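Local coordinates for tRNA(Ile2) 2-agmatinylcytidine synthetase TiaS (Archaeoglobus fulgidus, PDB 5XOB), which uses ATP to attach agmatine to the wobble cytidine of an isoleucine tRNA, forming 2-agmatinylcytidine and switching the codon read from AUG to AUA, at residues R173-E177 and E178-D182; E234-D237 and R238-I241. All coordinates share one frame; numbering follows the deposited sequence.

Contact 1: residues R173-E177 and E178-D182; sequences REYDE and ESFFD
Asp-176 caps the N-terminus of helix 177-187, its carboxylate bonding to the backbone of Ser-179 three residues on, the usual capping bond of an N-cap. Among the polar contacts this is the short one: Ser-179 N donates a hydrogen bond to Asp-176 OD1 at 2.7 Å and 161°. OD1 is met on its anti side, somewhat out of the carboxylate plane. The oxygen gets there because CG is turned away from the backbone N (chi1 -176°), which carries the carboxylate forward to the amides of the first turn. A leucine at Asp-176 would probably leave the amide of Ser-179 without its side-chain acceptor and remove one carboxylate from the helix start. The backbone then takes over: Phe-180 N bonds to Glu-177 O at 2.9 Å, and a weak bond from Phe-181 N reaches the same oxygen at 3.4 Å. Outside the turn, Ser-179 OG has weak bonds to Ser-230 O and Lys-232 N, tying the capped end to the loop after helix 221-230.

The apolar contact lies between the aromatic rings. Tyr-175 and Phe-180 have ring planes at 89° but meet obliquely, centroids 5.9 Å apart. The rings' closest approach is Tyr-175 CD1 to Phe-180 CE2, 3.9 Å.

Contact 2: residues E234-D237 and R238-I241; sequences EPVD and RRMI
Between Val-236 and Arg-239 the chain passes from loop into strand 239-244, and the bend falls at Asp-237, whose phi/psi of -85/-90° departs from the extended values of Val-236 and Arg-238 on its two sides.

The side chain of Arg-239 folds back across this bend and grips two successive carbonyls. Its NH2 bonds to Val-236 O at 3.2 Å with an N-H...O angle of 139°; the donor stands above the carbonyl plane, and the oxygen is tilted from the guanidinium plane. NH1 adds a weak bond to Asp-237 O at 2.9 Å. A bend at chi3 turns the guanidinium back along the chain, where one of its faces rests on Val-236 CG1, 3.2 Å from Arg-239 NH2. The valine and arginine side chains cross at about a right angle.

Asp-237 and Arg-238 instead run side by side and point the same way. Their salt bridge joins Asp-237 OD2 to Arg-238 NH1 at 3.0 Å, and the same nitrogen makes a weak bond to Asp-237 OD1 at 3.1 Å. One nitrogen thus faces both oxygens with the two planes nearly perpendicular, unlike a coplanar, two-nitrogen pairing. Arg-238 NE is in turn salt-bridged to Glu-27 of helix 20-32, so the guanidinium is shared by the carboxylates of Asp-237 and Glu-27.

Backbone bonds link Asp-237 and Arg-238 with Tyr-163, so the loop joins the antiparallel pairing of strands 239-244 and 157-163 in the mixed sheet shared by the TCKD and FLD ranges.

Both contacts are local junctions in the FLD domain, each leading a loop into a regular element: contact 1 starts helix 177-187, contact 2 strand 239-244. Contact 1 is partly buried, with Ser-179 and both phenylalanines enclosed, while the touching residues of contact 2 are partly or fully exposed. The chemistry differs accordingly, consistent with these places: a carboxylate receiving a backbone N-H and aromatic packing in the first, arginines bound to carbonyls and a carboxylate in the second. Their centres lie 15 Å apart, yet the loops meet, with a probable hydrogen bond between Glu-174 O and Glu-234 N at 2.6 Å; Glu-234 OE1 also accepts from Glu-174 N.

Contact 1: residues R173-E177 and E178-D182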
ATOM      1  N   ARG A 173      14.356  17.394  -9.524  1.00 87.82           N
ATOM      2  CA  ARG A 173      14.534  16.445 -10.618  1.00 87.56           C
ATOM      3  C   ARG A 173      14.115  17.044 -11.962  1.00 87.19           C
ATOM      4  O   ARG A 173      13.246  17.918 -12.017  1.00 91.47           O
ATOM      5  CB  ARG A 173      13.718  15.181 -10.357  1.00 86.97           C
ATOM      6  CG  ARG A 173      14.058  14.487  -9.055  1.00 83.54           C
ATOM      7  CD  ARG A 173      12.974  14.617  -7.990  1.00 82.44           C
ATOM      8  NE  ARG A 173      13.473  14.091  -6.722  1.00 78.17           N
ATOM      9  CZ  ARG A 173      13.733  12.806  -6.489  1.00 75.78           C
ATOM     10  NH1 ARG A 173      13.519  11.885  -7.425  1.00 78.76           N
ATOM     11  NH2 ARG A 173      14.208  12.433  -5.309  1.00 74.73           N
ATOM     12  N   GLU A 174      14.730  16.564 -13.040  1.00 84.95           N
ATOM     13  CA  GLU A 174      14.344  16.953 -14.396  1.00 86.34           C
ATOM     14  C   GLU A 174      13.834  15.736 -15.169  1.00 87.75           C
ATOM     15  O   GLU A 174      14.514  14.710 -15.259  1.00 86.58           O
ATOM     16  CB  GLU A 174      15.514  17.601 -15.122  1.00 87.38           C
ATOM     17  N   TYR A 175      12.627  15.860 -15.722  1.00 90.26           N
ATOM     18  CA  TYR A 175      11.979  14.769 -16.447  1.00 88.98           C
ATOM     19  C   TYR A 175      10.805  15.273 -17.290  1.00 89.88           C
ATOM     20  O   TYR A 175      10.166  16.279 -16.959  1.00 87.47           O
ATOM     21  CB  TYR A 175      11.476  13.701 -15.466  1.00 86.98           C
ATOM     22  CG  TYR A 175      10.433  14.219 -14.494  1.00 87.18           C
ATOM     23  CD1 TYR A 175       9.071  14.146 -14.794  1.00 88.10           C
ATOM     24  CD2 TYR A 175      10.808  14.802 -13.283  1.00 86.91           C
ATOM     25  CE1 TYR A 175       8.116  14.631 -13.913  1.00 87.49           C
ATOM     26  CE2 TYR A 175       9.858  15.288 -12.394  1.00 86.08           C
ATOM     27  CZ  TYR A 175       8.515  15.200 -12.716  1.00 85.94           C
ATOM     28  OH  TYR A 175       7.565  15.674 -11.844  1.00 85.32           O
ATOM     29  N   ASP A 176      10.522  14.553 -18.370  1.00 93.00           N
ATOM     30  CA  ASP A 176       9.376  14.848 -19.221  1.00 95.92           C
ATOM     31  C   ASP A 176       8.155  14.124 -18.655  1.00 92.21           C
ATOM     32  O   ASP A 176       8.081  12.898 -18.696  1.00 85.73           O
ATOM     33  CB  ASP A 176       9.665  14.404 -20.662  1.00 99.55           C
ATOM     34  CG  ASP A 176       8.555  14.771 -21.636  1.00101.30           C
ATOM     35  OD1 ASP A 176       7.463  14.174 -21.555  1.00103.33           O
ATOM     36  OD2 ASP A 176       8.786  15.638 -22.506  1.00101.92           O
ATOM     37  N   GLU A 177       7.213  14.896 -18.117  1.00 90.07           N
ATOM     38  CA  GLU A 177       5.944  14.363 -17.619  1.00 92.90           C
ATOM     39  C   GLU A 177       5.217  13.471 -18.617  1.00 95.26           C
ATOM     40  O   GLU A 177       4.836  12.345 -18.294  1.00 94.90           O
ATOM     41  CB  GLU A 177       5.000  15.503 -17.240  1.00 97.01           C
ATOM     42  CG  GLU A 177       4.906  15.754 -15.749  1.00101.31           C
ATOM     43  CD  GLU A 177       3.989  16.911 -15.404  1.00107.30           C
ATOM     44  OE1 GLU A 177       3.101  17.250 -16.219  1.00114.21           O
ATOM     45  OE2 GLU A 177       4.155  17.485 -14.308  1.00110.40           O
ATOM     46  N   GLU A 178       5.007  13.996 -19.820  1.00 96.16           N
ATOM     47  CA  GLU A 178       4.248  13.286 -20.843  1.00 97.34           C
ATOM     48  C   GLU A 178       4.857  11.911 -21.085  1.00 87.43           C
ATOM     49  O   GLU A 178       4.144  10.921 -21.232  1.00 80.89           O
ATOM     50  CB  GLU A 178       4.205  14.105 -22.145  1.00108.49           C
ATOM     51  CG  GLU A 178       3.163  13.645 -23.159  1.00117.62           C
ATOM     52  CD  GLU A 178       1.747  13.601 -22.596  1.00126.40           C
ATOM     53  OE1 GLU A 178       0.925  12.818 -23.124  1.00134.75           O
ATOM     54  OE2 GLU A 178       1.451  14.339 -21.625  1.00129.17           O
ATOM     55  N   SER A 179       6.185  11.872 -21.104  1.00 84.79           N
ATOM     56  CA  SER A 179       6.953  10.633 -21.175  1.00 84.56           C
ATOM     57  C   SER A 179       6.358   9.490 -20.348  1.00 87.22           C
ATOM     58  O   SER A 179       6.294   8.350 -20.811  1.00 88.91           O
ATOM     59  CB  SER A 179       8.370  10.895 -20.682  1.00 81.62           C
ATOM     60  OG  SER A 179       9.234   9.892 -21.141  1.00 80.64           O
ATOM     61  N   PHE A 180       5.932   9.804 -19.126  1.00 84.71           N
ATOM     62  CA  PHE A 180       5.450   8.792 -18.178  1.00 84.15           C
ATOM     63  C   PHE A 180       3.989   8.393 -18.391  1.00 83.16           C
ATOM     64  O   PHE A 180       3.641   7.207 -18.287  1.00 76.34           O
ATOM     65  CB  PHE A 180       5.651   9.288 -16.746  1.00 85.27           C
ATOM     66  CG  PHE A 180       7.092   9.362 -16.336  1.00 86.68           C
ATOM     67  CD1 PHE A 180       7.686   8.314 -15.637  1.00 86.60           C
ATOM     68  CD2 PHE A 180       7.861  10.471 -16.659  1.00 86.11           C
ATOM     69  CE1 PHE A 180       9.019   8.377 -15.263  1.00 86.46           C
ATOM     70  CE2 PHE A 180       9.192  10.542 -16.287  1.00 87.75           C
ATOM     71  CZ  PHE A 180       9.774   9.492 -15.590  1.00 87.55           C
ATOM     72  N   PHE A 181       3.139   9.385 -18.663  1.00 80.67           N
ATOM     73  CA  PHE A 181       1.751   9.136 -19.061  1.00 77.18           C
ATOM     74  C   PHE A 181       1.716   8.306 -20.342  1.00 75.70           C
ATOM     75  O   PHE A 181       0.947   7.351 -20.448  1.00 74.37           O
ATOM     76  CB  PHE A 181       0.995  10.452 -19.269  1.00 77.08           C
ATOM     77  CG  PHE A 181       0.540  11.101 -17.988  1.00 78.63           C
ATOM     78  CD1 PHE A 181      -0.554  10.601 -17.289  1.00 79.89           C
ATOM     79  CD2 PHE A 181       1.194  12.215 -17.482  1.00 81.34           C
ATOM     80  CE1 PHE A 181      -0.986  11.196 -16.107  1.00 79.19           C
ATOM     81  CE2 PHE A 181       0.769  12.811 -16.296  1.00 81.57           C
ATOM     82  CZ  PHE A 181      -0.322  12.302 -15.608  1.00 78.53           C
ATOM     83  N   ASP A 182       2.560   8.666 -21.306  1.00 74.00           N
ATOM     84  CA  ASP A 182       2.668   7.914 -22.557  1.00 79.39           C
ATOM     85  C   ASP A 182       3.143   6.493 -22.327  1.00 81.43           C
ATOM     86  O   ASP A 182       2.671   5.559 -22.982  1.00 83.54           O
ATOM     87  CB  ASP A 182       3.643   8.595 -23.522  1.00 84.77           C
ATOM     88  CG  ASP A 182       3.057   9.829 -24.184  1.00 89.24           C
ATOM     89  OD1 ASP A 182       1.853  10.121 -23.987  1.00 91.23           O
ATOM     90  OD2 ASP A 182       3.816  10.509 -24.910  1.00 92.19           O
TER

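Contact 2: residues E234-D237 and R238-I241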
ATOM      1  N   GLU A 234      16.403  13.350 -16.512  1.00 74.08           N
ATOM      2  CA  GLU A 234      17.808  13.584 -16.267  1.00 76.20           C
ATOM      3  C   GLU A 234      18.504  12.222 -16.216  1.00 78.78           C
ATOM      4  O   GLU A 234      17.869  11.201 -15.939  1.00 80.57           O
ATOM      5  CB  GLU A 234      18.013  14.320 -14.945  1.00 78.23           C
ATOM      6  CG  GLU A 234      17.798  13.462 -13.704  1.00 78.43           C
ATOM      7  CD  GLU A 234      17.896  14.261 -12.418  1.00 77.75           C
ATOM      8  OE1 GLU A 234      17.238  15.317 -12.303  1.00 76.61           O
ATOM      9  OE2 GLU A 234      18.632  13.826 -11.516  1.00 78.81           O
ATOM     10  N   PRO A 235      19.812  12.201 -16.486  1.00 81.69           N
ATOM     11  CA  PRO A 235      20.538  10.930 -16.578  1.00 81.82           C
ATOM     12  C   PRO A 235      20.419   9.998 -15.354  1.00 79.60           C
ATOM     13  O   PRO A 235      20.399  10.448 -14.193  1.00 74.68           O
ATOM     14  CB  PRO A 235      21.992  11.370 -16.778  1.00 82.06           C
ATOM     15  CG  PRO A 235      21.896  12.724 -17.392  1.00 83.52           C
ATOM     16  CD  PRO A 235      20.668  13.357 -16.813  1.00 82.66           C
ATOM     17  N   VAL A 236      20.340   8.703 -15.658  1.00 76.53           N
ATOM     18  CA  VAL A 236      20.270   7.642 -14.669  1.00 74.65           C
ATOM     19  C   VAL A 236      21.657   7.088 -14.422  1.00 73.08           C
ATOM     20  O   VAL A 236      22.336   6.634 -15.347  1.00 71.31           O
ATOM     21  CB  VAL A 236      19.384   6.484 -15.159  1.00 75.99           C
ATOM     22  CG1 VAL A 236      19.435   5.303 -14.192  1.00 76.14           C
ATOM     23  CG2 VAL A 236      17.954   6.967 -15.346  1.00 77.30           C
ATOM     24  N   ASP A 237      22.056   7.104 -13.161  1.00 72.04           N
ATOM     25  CA  ASP A 237      23.352   6.605 -12.750  1.00 74.04           C
ATOM     26  C   ASP A 237      23.196   5.099 -12.542  1.00 76.53           C
ATOM     27  O   ASP A 237      23.340   4.328 -13.493  1.00 79.28           O
ATOM     28  CB  ASP A 237      23.789   7.357 -11.484  1.00 76.50           C
ATOM     29  CG  ASP A 237      25.124   6.906 -10.949  1.00 76.52           C
ATOM     30  OD1 ASP A 237      25.922   6.330 -11.727  1.00 71.49           O
ATOM     31  OD2 ASP A 237      25.363   7.139  -9.737  1.00 77.48           O
ATOM     32  N   ARG A 238      22.843   4.689 -11.324  1.00 78.70           N
ATOM     33  CA  ARG A 238      22.627   3.280 -11.004  1.00 77.19           C
ATOM     34  C   ARG A 238      21.170   2.903 -11.335  1.00 74.00           C
ATOM     35  O   ARG A 238      20.289   3.770 -11.397  1.00 70.73           O
ATOM     36  CB  ARG A 238      22.926   3.003  -9.518  1.00 79.87           C
ATOM     37  CG  ARG A 238      24.197   3.626  -8.933  1.00 79.85           C
ATOM     38  CD  ARG A 238      25.466   2.937  -9.408  1.00 81.15           C
ATOM     39  NE  ARG A 238      26.556   3.067  -8.435  1.00 82.30           N
ATOM     40  CZ  ARG A 238      27.465   4.044  -8.412  1.00 84.52           C
ATOM     41  NH1 ARG A 238      27.455   5.019  -9.313  1.00 88.65           N
ATOM     42  NH2 ARG A 238      28.404   4.048  -7.474  1.00 83.01           N
ATOM     43  N   ARG A 239      20.934   1.610 -11.551  1.00 71.21           N
ATOM     44  CA  ARG A 239      19.598   1.078 -11.845  1.00 71.75           C
ATOM     45  C   ARG A 239      19.497  -0.346 -11.281  1.00 67.17           C
ATOM     46  O   ARG A 239      20.464  -1.116 -11.337  1.00 63.28           O
ATOM     47  CB  ARG A 239      19.331   1.081 -13.361  1.00 77.42           C
ATOM     48  CG  ARG A 239      20.360   0.274 -14.151  1.00 84.19           C
ATOM     49  CD  ARG A 239      20.299   0.428 -15.672  1.00 89.41           C
ATOM     50  NE  ARG A 239      20.309   1.811 -16.165  1.00 91.15           N
ATOM     51  CZ  ARG A 239      21.308   2.681 -16.017  1.00 88.43           C
ATOM     52  NH1 ARG A 239      22.414   2.363 -15.348  1.00 91.00           N
ATOM     53  NH2 ARG A 239      21.190   3.901 -16.530  1.00 88.20           N
ATOM     54  N   MET A 240      18.340  -0.696 -10.733  1.00 63.28           N
ATOM     55  CA  MET A 240      18.167  -2.026 -10.168  1.00 62.92           C
ATOM     56  C   MET A 240      16.705  -2.442 -10.161  1.00 61.81           C
ATOM     57  O   MET A 240      15.806  -1.629  -9.945  1.00 61.49           O
ATOM     58  CB  MET A 240      18.749  -2.079  -8.747  1.00 64.27           C
ATOM     59  CG  MET A 240      18.809  -3.465  -8.111  1.00 64.94           C
ATOM     60  SD  MET A 240      19.786  -4.686  -9.018  1.00 64.44           S
ATOM     61  CE  MET A 240      21.380  -3.875  -9.027  1.00 65.41           C
ATOM     62  N   ILE A 241      16.500  -3.726 -10.427  1.00 61.36           N
ATOM     63  CA  ILE A 241      15.203  -4.359 -10.351  1.00 59.96           C
ATOM     64  C   ILE A 241      15.170  -5.221  -9.094  1.00 59.66           C
ATOM     65  O   ILE A 241      16.052  -6.056  -8.883  1.00 56.32           O
ATOM     66  CB  ILE A 241      14.953  -5.239 -11.587  1.00 62.38           C
ATOM     67  CG1 ILE A 241      14.681  -4.341 -12.801  1.00 64.12           C
ATOM     68  CG2 ILE A 241      13.789  -6.194 -11.349  1.00 62.76           C
ATOM     69  CD1 ILE A 241      14.519  -5.085 -14.110  1.00 62.94           C
TER